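Local coordinates for protein multiheme cytochrome cf (Carboxydothermus ferrireducens DSM 11255, PDB 6QVM) that probably sits in the S-layer and passes electrons through a chain of c-type hemes to insoluble extracellular Fe(III), at residues C497-G505 with G514-V522. Residues are numbered along the deposited sequence; the frame is centred on the assembly and turned at random.
Sequences CMECHTGEG and GVHHPQKEV. With HEC (heme c), chain M.
E521 reaches back from the first turn of helix 519-524 to grip the chain that leaves the heme-binding helix, a worked example of one carboxylate meeting three consecutive residues, T502 and G503 firmly and E504 weakly. Its chain, bent about CB-CG (chi2 77°), turns the carboxylate toward them. E521 OE1 takes the T502 hydroxyl on its syn lone pair, with T502 OG1 2.7 Å from E521 OE1; OG1, anti to the T502 backbone N (chi1 -179°), is the branch that makes this bond. E521 OE2 receives the G503 amide in a nearly straight bond, G503 N to E521 OE2 3.1 Å, the donor lying somewhat out of the carboxylate plane. A weak bond from E504 N to E521 OE1 completes the grip. An alanine here would remove the carboxylate and would probably leave the T502 hydroxyl and the G503 and E504 amides without their acceptor.

Two further bonds tie the same segments. H501 O accepts K520 N almost along its C=O axis, at 3.0 Å, while H517 points ND1 at T502 O, 3.1 Å away; the oxygen lies in the imidazole plane, but the ring nitrogen sits well above the plane of that carbonyl. Apolar packing flanks them: the extended K520 chain crosses M498 at about a right angle, K520 CG 3.9 Å from M498 SD. Nearer the heme, Q519 brings OE1 to the edge of the H501 ring, Q519 OE1 lying 3.6 Å from H501 CB, with amide and ring planes steeply inclined, while Q519 NE2 bonds to D653 O.

H501 NE2 binds the heme iron, with H414 as second histidine ligand, and C497 and C500 hold the porphyrin by thioethers: the CXXCH signature of a bis-histidine c-type heme, here in a multiheme cytochrome.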
ATOM      1  N   CYS A 497      -5.692   5.630 -19.236  1.00 42.34           N
ATOM      2  CA  CYS A 497      -6.784   5.063 -20.020  1.00 43.27           C
ATOM      3  C   CYS A 497      -6.299   4.586 -21.383  1.00 47.30           C
ATOM      4  O   CYS A 497      -6.678   3.502 -21.840  1.00 51.13           O
ATOM      5  CB  CYS A 497      -7.898   6.094 -20.193  1.00 47.83           C
ATOM      6  SG  CYS A 497      -8.312   7.002 -18.686  1.00 44.87           S
ATOM      7  N   MET A 498      -5.451   5.376 -22.042  1.00 44.68           N
ATOM      8  CA  MET A 498      -5.072   5.073 -23.415  1.00 46.90           C
ATOM      9  C   MET A 498      -4.140   3.872 -23.517  1.00 50.64           C
ATOM     10  O   MET A 498      -3.960   3.344 -24.618  1.00 69.30           O
ATOM     11  CB  MET A 498      -4.424   6.301 -24.060  1.00 52.45           C
ATOM     12  CG  MET A 498      -5.324   7.531 -24.101  1.00 43.34           C
ATOM     13  SD  MET A 498      -4.639   8.898 -25.056  1.00 59.04           S
ATOM     14  CE  MET A 498      -2.987   8.987 -24.374  1.00 52.83           C
ATOM     15  N   GLU A 499      -3.547   3.427 -22.405  1.00 49.54           N
ATOM     16  CA  GLU A 499      -2.698   2.239 -22.442  1.00 52.58           C
ATOM     17  C   GLU A 499      -3.490   0.991 -22.817  1.00 56.69           C
ATOM     18  O   GLU A 499      -2.964   0.106 -23.502  1.00 65.02           O
ATOM     19  CB  GLU A 499      -2.008   2.044 -21.090  1.00 61.51           C
ATOM     20  CG  GLU A 499      -1.195   0.761 -20.983  1.00 66.90           C
ATOM     21  CD  GLU A 499      -1.008   0.302 -19.551  1.00 77.32           C
ATOM     22  OE1 GLU A 499      -0.351  -0.739 -19.340  1.00 70.73           O
ATOM     23  OE2 GLU A 499      -1.520   0.984 -18.636  1.00 73.34           O
ATOM     24  N   CYS A 500      -4.748   0.903 -22.385  1.00 44.83           N
ATOM     25  CA  CYS A 500      -5.608  -0.227 -22.702  1.00 45.61           C
ATOM     26  C   CYS A 500      -6.607   0.061 -23.811  1.00 56.05           C
ATOM     27  O   CYS A 500      -6.914  -0.839 -24.592  1.00 62.15           O
ATOM     28  CB  CYS A 500      -6.382  -0.682 -21.460  1.00 43.61           C
ATOM     29  SG  CYS A 500      -5.381  -1.304 -20.077  1.00 47.60           S
ATOM     30  N   HIS A 501      -7.115   1.287 -23.901  1.00 48.04           N
ATOM     31  CA  HIS A 501      -8.122   1.641 -24.900  1.00 47.79           C
ATOM     32  C   HIS A 501      -7.482   2.170 -26.177  1.00 57.11           C
ATOM     33  O   HIS A 501      -7.830   3.231 -26.698  1.00 57.04           O
ATOM     34  CB  HIS A 501      -9.104   2.640 -24.306  1.00 36.66           C
ATOM     35  CG  HIS A 501      -9.853   2.106 -23.128  1.00 44.46           C
ATOM     36  ND1 HIS A 501     -11.124   1.585 -23.229  1.00 44.10           N
ATOM     37  CD2 HIS A 501      -9.494   1.977 -21.829  1.00 46.77           C
ATOM     38  CE1 HIS A 501     -11.525   1.175 -22.038  1.00 49.06           C
ATOM     39  NE2 HIS A 501     -10.555   1.403 -21.172  1.00 51.34           N
ATOM     40  N   THR A 502      -6.511   1.419 -26.679  1.00 50.05           N
ATOM     41  CA  THR A 502      -5.857   1.693 -27.944  1.00 59.25           C
ATOM     42  C   THR A 502      -6.153   0.566 -28.926  1.00 68.64           C
ATOM     43  O   THR A 502      -6.298  -0.596 -28.537  1.00 70.70           O
ATOM     44  CB  THR A 502      -4.342   1.854 -27.756  1.00 62.19           C
ATOM     45  OG1 THR A 502      -3.727   2.136 -29.019  1.00 66.10           O
ATOM     46  CG2 THR A 502      -3.736   0.588 -27.164  1.00 62.36           C
ATOM     47  N   GLY A 503      -6.269   0.925 -30.202  1.00 74.42           N
ATOM     48  CA  GLY A 503      -6.429  -0.049 -31.262  1.00 68.20           C
ATOM     49  C   GLY A 503      -5.077  -0.434 -31.823  1.00 84.55           C
ATOM     50  O   GLY A 503      -4.718  -1.615 -31.846  1.00 83.78           O
ATOM     51  N   GLU A 504      -4.335   0.575 -32.284  1.00115.10           N
ATOM     52  CA  GLU A 504      -2.919   0.469 -32.622  1.00119.17           C
ATOM     53  C   GLU A 504      -2.607  -0.600 -33.664  1.00124.95           C
ATOM     54  O   GLU A 504      -2.597  -1.797 -33.361  1.00108.56           O
ATOM     55  CB  GLU A 504      -2.098   0.213 -31.358  1.00130.61           C
ATOM     56  CG  GLU A 504      -0.615  -0.023 -31.624  1.00143.74           C
ATOM     57  CD  GLU A 504       0.155   1.237 -31.996  1.00140.13           C
ATOM     58  OE1 GLU A 504      -0.461   2.234 -32.429  1.00122.20           O
ATOM     59  OE2 GLU A 504       1.395   1.221 -31.856  1.00134.69           O
ATOM     60  N   GLY A 505      -2.317  -0.170 -34.886  1.00137.72           N
ATOM     61  CA  GLY A 505      -1.909  -1.098 -35.920  1.00138.04           C
ATOM     62  C   GLY A 505      -2.900  -1.185 -37.061  1.00128.25           C
ATOM     63  O   GLY A 505      -2.497  -1.260 -38.226  1.00140.96           O
ATOM     64  N   GLY A 514     -12.403  -5.508 -37.716  1.00 71.07           N
ATOM     65  CA  GLY A 514     -10.958  -5.535 -37.591  1.00 80.41           C
ATOM     66  C   GLY A 514     -10.353  -4.369 -36.835  1.00 85.12           C
ATOM     67  O   GLY A 514      -9.127  -4.254 -36.735  1.00 74.75           O
ATOM     68  N   VAL A 515     -11.198  -3.488 -36.307  1.00 86.83           N
ATOM     69  CA  VAL A 515     -10.757  -2.358 -35.495  1.00 88.46           C
ATOM     70  C   VAL A 515     -11.423  -2.475 -34.128  1.00 89.24           C
ATOM     71  O   VAL A 515     -12.658  -2.517 -34.032  1.00 73.73           O
ATOM     72  CB  VAL A 515     -11.063  -1.008 -36.169  1.00 92.92           C
ATOM     73  CG1 VAL A 515     -10.194  -0.832 -37.402  1.00 92.36           C
ATOM     74  CG2 VAL A 515     -12.530  -0.894 -36.558  1.00 92.85           C
ATOM     75  N   HIS A 516     -10.612  -2.559 -33.075  1.00 79.72           N
ATOM     76  CA  HIS A 516     -11.103  -2.801 -31.722  1.00 88.44           C
ATOM     77  C   HIS A 516     -10.648  -1.683 -30.794  1.00 68.01           C
ATOM     78  O   HIS A 516      -9.467  -1.324 -30.792  1.00 60.81           O
ATOM     79  CB  HIS A 516     -10.622  -4.157 -31.195  1.00 90.59           C
ATOM     80  CG  HIS A 516     -11.181  -5.328 -31.941  1.00105.59           C
ATOM     81  ND1 HIS A 516     -10.589  -5.839 -33.074  1.00 99.63           N
ATOM     82  CD2 HIS A 516     -12.281  -6.087 -31.714  1.00105.11           C
ATOM     83  CE1 HIS A 516     -11.297  -6.864 -33.514  1.00108.84           C
ATOM     84  NE2 HIS A 516     -12.328  -7.036 -32.706  1.00117.96           N
ATOM     85  N   HIS A 517     -11.596  -1.152 -29.996  1.00 71.60           N
ATOM     86  CA  HIS A 517     -11.412  -0.086 -29.012  1.00 68.16           C
ATOM     87  C   HIS A 517     -10.367   0.925 -29.468  1.00 69.94           C
ATOM     88  O   HIS A 517      -9.235   0.928 -28.959  1.00 68.44           O
ATOM     89  CB  HIS A 517     -11.035  -0.667 -27.645  1.00 73.82           C
ATOM     90  CG  HIS A 517     -10.312  -1.975 -27.718  1.00 72.78           C
ATOM     91  ND1 HIS A 517      -8.958  -2.067 -27.957  1.00 70.66           N
ATOM     92  CD2 HIS A 517     -10.757  -3.247 -27.592  1.00 66.37           C
ATOM     93  CE1 HIS A 517      -8.599  -3.339 -27.968  1.00 76.96           C
ATOM     94  NE2 HIS A 517      -9.673  -4.077 -27.750  1.00 78.07           N
ATOM     95  N   PRO A 518     -10.697   1.784 -30.428  1.00 62.58           N
ATOM     96  CA  PRO A 518      -9.696   2.713 -30.953  1.00 60.84           C
ATOM     97  C   PRO A 518      -9.810   4.095 -30.331  1.00 57.68           C
ATOM     98  O   PRO A 518      -9.594   5.102 -31.013  1.00 62.38           O
ATOM     99  CB  PRO A 518     -10.038   2.748 -32.444  1.00 46.44           C
ATOM    100  CG  PRO A 518     -11.548   2.637 -32.446  1.00 50.80           C
ATOM    101  CD  PRO A 518     -11.942   1.831 -31.217  1.00 53.78           C
ATOM    102  N   GLN A 519     -10.179   4.152 -29.049  1.00 59.35           N
ATOM    103  CA  GLN A 519     -10.492   5.435 -28.425  1.00 62.96           C
ATOM    104  C   GLN A 519      -9.289   6.370 -28.412  1.00 56.75           C
ATOM    105  O   GLN A 519      -9.436   7.575 -28.642  1.00 51.23           O
ATOM    106  CB  GLN A 519     -11.021   5.217 -27.009  1.00 53.90           C
ATOM    107  CG  GLN A 519     -12.470   4.760 -26.957  1.00 47.99           C
ATOM    108  CD  GLN A 519     -12.619   3.258 -27.082  1.00 60.19           C
ATOM    109  OE1 GLN A 519     -11.667   2.511 -26.862  1.00 60.66           O
ATOM    110  NE2 GLN A 519     -13.819   2.806 -27.437  1.00 51.50           N
ATOM    111  N   LYS A 520      -8.094   5.841 -28.133  1.00 44.18           N
ATOM    112  CA  LYS A 520      -6.888   6.665 -28.181  1.00 47.35           C
ATOM    113  C   LYS A 520      -6.744   7.345 -29.536  1.00 50.99           C
ATOM    114  O   LYS A 520      -6.532   8.560 -29.619  1.00 50.56           O
ATOM    115  CB  LYS A 520      -5.652   5.816 -27.877  1.00 54.07           C
ATOM    116  CG  LYS A 520      -4.327   6.541 -28.117  1.00 50.72           C
ATOM    117  CD  LYS A 520      -3.133   5.669 -27.775  1.00 42.61           C
ATOM    118  CE  LYS A 520      -1.833   6.444 -27.920  1.00 54.69           C
ATOM    119  NZ  LYS A 520      -0.661   5.650 -27.457  1.00 60.36           N
ATOM    120  N   GLU A 521      -6.883   6.575 -30.615  1.00 64.93           N
ATOM    121  CA  GLU A 521      -6.642   7.112 -31.949  1.00 60.63           C
ATOM    122  C   GLU A 521      -7.738   8.084 -32.372  1.00 57.19           C
ATOM    123  O   GLU A 521      -7.451   9.109 -33.002  1.00 54.33           O
ATOM    124  CB  GLU A 521      -6.514   5.972 -32.954  1.00 65.79           C
ATOM    125  CG  GLU A 521      -5.248   5.124 -32.790  1.00 66.37           C
ATOM    126  CD  GLU A 521      -5.325   4.149 -31.626  1.00 71.12           C
ATOM    127  OE1 GLU A 521      -4.273   3.606 -31.230  1.00 74.38           O
ATOM    128  OE2 GLU A 521      -6.439   3.920 -31.112  1.00 68.08           O
ATOM    129  N   VAL A 522      -8.998   7.776 -32.060  1.00 48.25           N
ATOM    130  CA  VAL A 522     -10.083   8.702 -32.377  1.00 48.10           C
ATOM    131  C   VAL A 522      -9.927   9.988 -31.579  1.00 52.56           C
ATOM    132  O   VAL A 522      -9.995  11.096 -32.126  1.00 52.93           O
ATOM    133  CB  VAL A 522     -11.447   8.043 -32.109  1.00 52.43           C
ATOM    134  CG1 VAL A 522     -12.573   9.076 -32.212  1.00 39.35           C
ATOM    135  CG2 VAL A 522     -11.680   6.897 -33.063  1.00 52.14           C
TER
HETATM  136 FE   HEC M 709     -11.336   0.910 -19.412  1.00 35.36          FE
HETATM  137  CHA HEC M 709     -14.199  -0.876 -20.006  1.00 32.78           C
HETATM  138  CHB HEC M 709     -13.082   3.844 -19.812  1.00 35.14           C
HETATM  139  CHC HEC M 709      -8.666   2.651 -18.165  1.00 33.42           C
HETATM  140  CHD HEC M 709      -9.400  -1.869 -19.859  1.00 33.42           C
HETATM  141  NA  HEC M 709     -13.253   1.397 -19.867  1.00 28.15           N
HETATM  142  C1A HEC M 709     -14.294   0.502 -20.028  1.00 34.07           C
HETATM  143  C2A HEC M 709     -15.505   1.272 -20.223  1.00 32.13           C
HETATM  144  C3A HEC M 709     -15.196   2.568 -20.169  1.00 31.67           C
HETATM  145  C4A HEC M 709     -13.776   2.671 -19.952  1.00 34.49           C
HETATM  146  CMA HEC M 709     -16.181   3.740 -20.328  1.00 39.49           C
HETATM  147  CAA HEC M 709     -16.915   0.689 -20.416  1.00 31.25           C
HETATM  148  CBA HEC M 709     -17.471   0.664 -18.990  1.00 34.70           C
HETATM  149  CGA HEC M 709     -18.885   0.163 -18.935  1.00 48.15           C
HETATM  150  O1A HEC M 709     -19.605   0.251 -19.967  1.00 57.90           O
HETATM  151  O2A HEC M 709     -19.289  -0.316 -17.840  1.00 52.74           O
HETATM  152  NB  HEC M 709     -10.931   2.896 -19.073  1.00 32.73           N
HETATM  153  C1B HEC M 709     -11.835   3.936 -19.221  1.00 35.59           C
HETATM  154  C2B HEC M 709     -11.240   5.130 -18.654  1.00 36.77           C
HETATM  155  C3B HEC M 709     -10.005   4.805 -18.208  1.00 41.53           C
HETATM  156  C4B HEC M 709      -9.795   3.388 -18.459  1.00 36.90           C
HETATM  157  CMB HEC M 709     -11.919   6.522 -18.659  1.00 37.15           C
HETATM  158  CAB HEC M 709      -8.969   5.735 -17.528  1.00 38.40           C
HETATM  159  CBB HEC M 709      -9.507   6.299 -16.191  1.00 34.58           C
HETATM  160  NC  HEC M 709      -9.381   0.496 -19.158  1.00 32.03           N
HETATM  161  C1C HEC M 709      -8.469   1.321 -18.512  1.00 35.48           C
HETATM  162  C2C HEC M 709      -7.260   0.551 -18.256  1.00 34.29           C
HETATM  163  C3C HEC M 709      -7.491  -0.728 -18.654  1.00 33.17           C
HETATM  164  C4C HEC M 709      -8.815  -0.763 -19.268  1.00 34.31           C
HETATM  165  CMC HEC M 709      -6.048   1.094 -17.460  1.00 29.04           C
HETATM  166  CAC HEC M 709      -6.532  -1.959 -18.622  1.00 40.70           C
HETATM  167  CBC HEC M 709      -5.980  -2.288 -17.216  1.00 36.66           C
HETATM  168  ND  HEC M 709     -11.747  -1.087 -19.847  1.00 34.41           N
HETATM  169  C1D HEC M 709     -10.760  -2.052 -20.025  1.00 33.89           C
HETATM  170  C2D HEC M 709     -11.386  -3.292 -20.406  1.00 35.60           C
HETATM  171  C3D HEC M 709     -12.901  -2.991 -20.450  1.00 39.46           C
HETATM  172  C4D HEC M 709     -13.020  -1.592 -20.092  1.00 32.52           C
HETATM  173  CMD HEC M 709     -10.624  -4.601 -20.696  1.00 34.21           C
HETATM  174  CAD HEC M 709     -14.092  -3.916 -20.811  1.00 56.03           C
HETATM  175  CBD HEC M 709     -13.923  -5.354 -20.315  1.00 82.83           C
HETATM  176  CGD HEC M 709     -15.258  -6.061 -20.300  1.00 86.02           C
HETATM  177  O1D HEC M 709     -16.152  -5.712 -21.117  1.00 89.52           O
HETATM  178  O2D HEC M 709     -15.422  -6.991 -19.467  1.00 75.81           O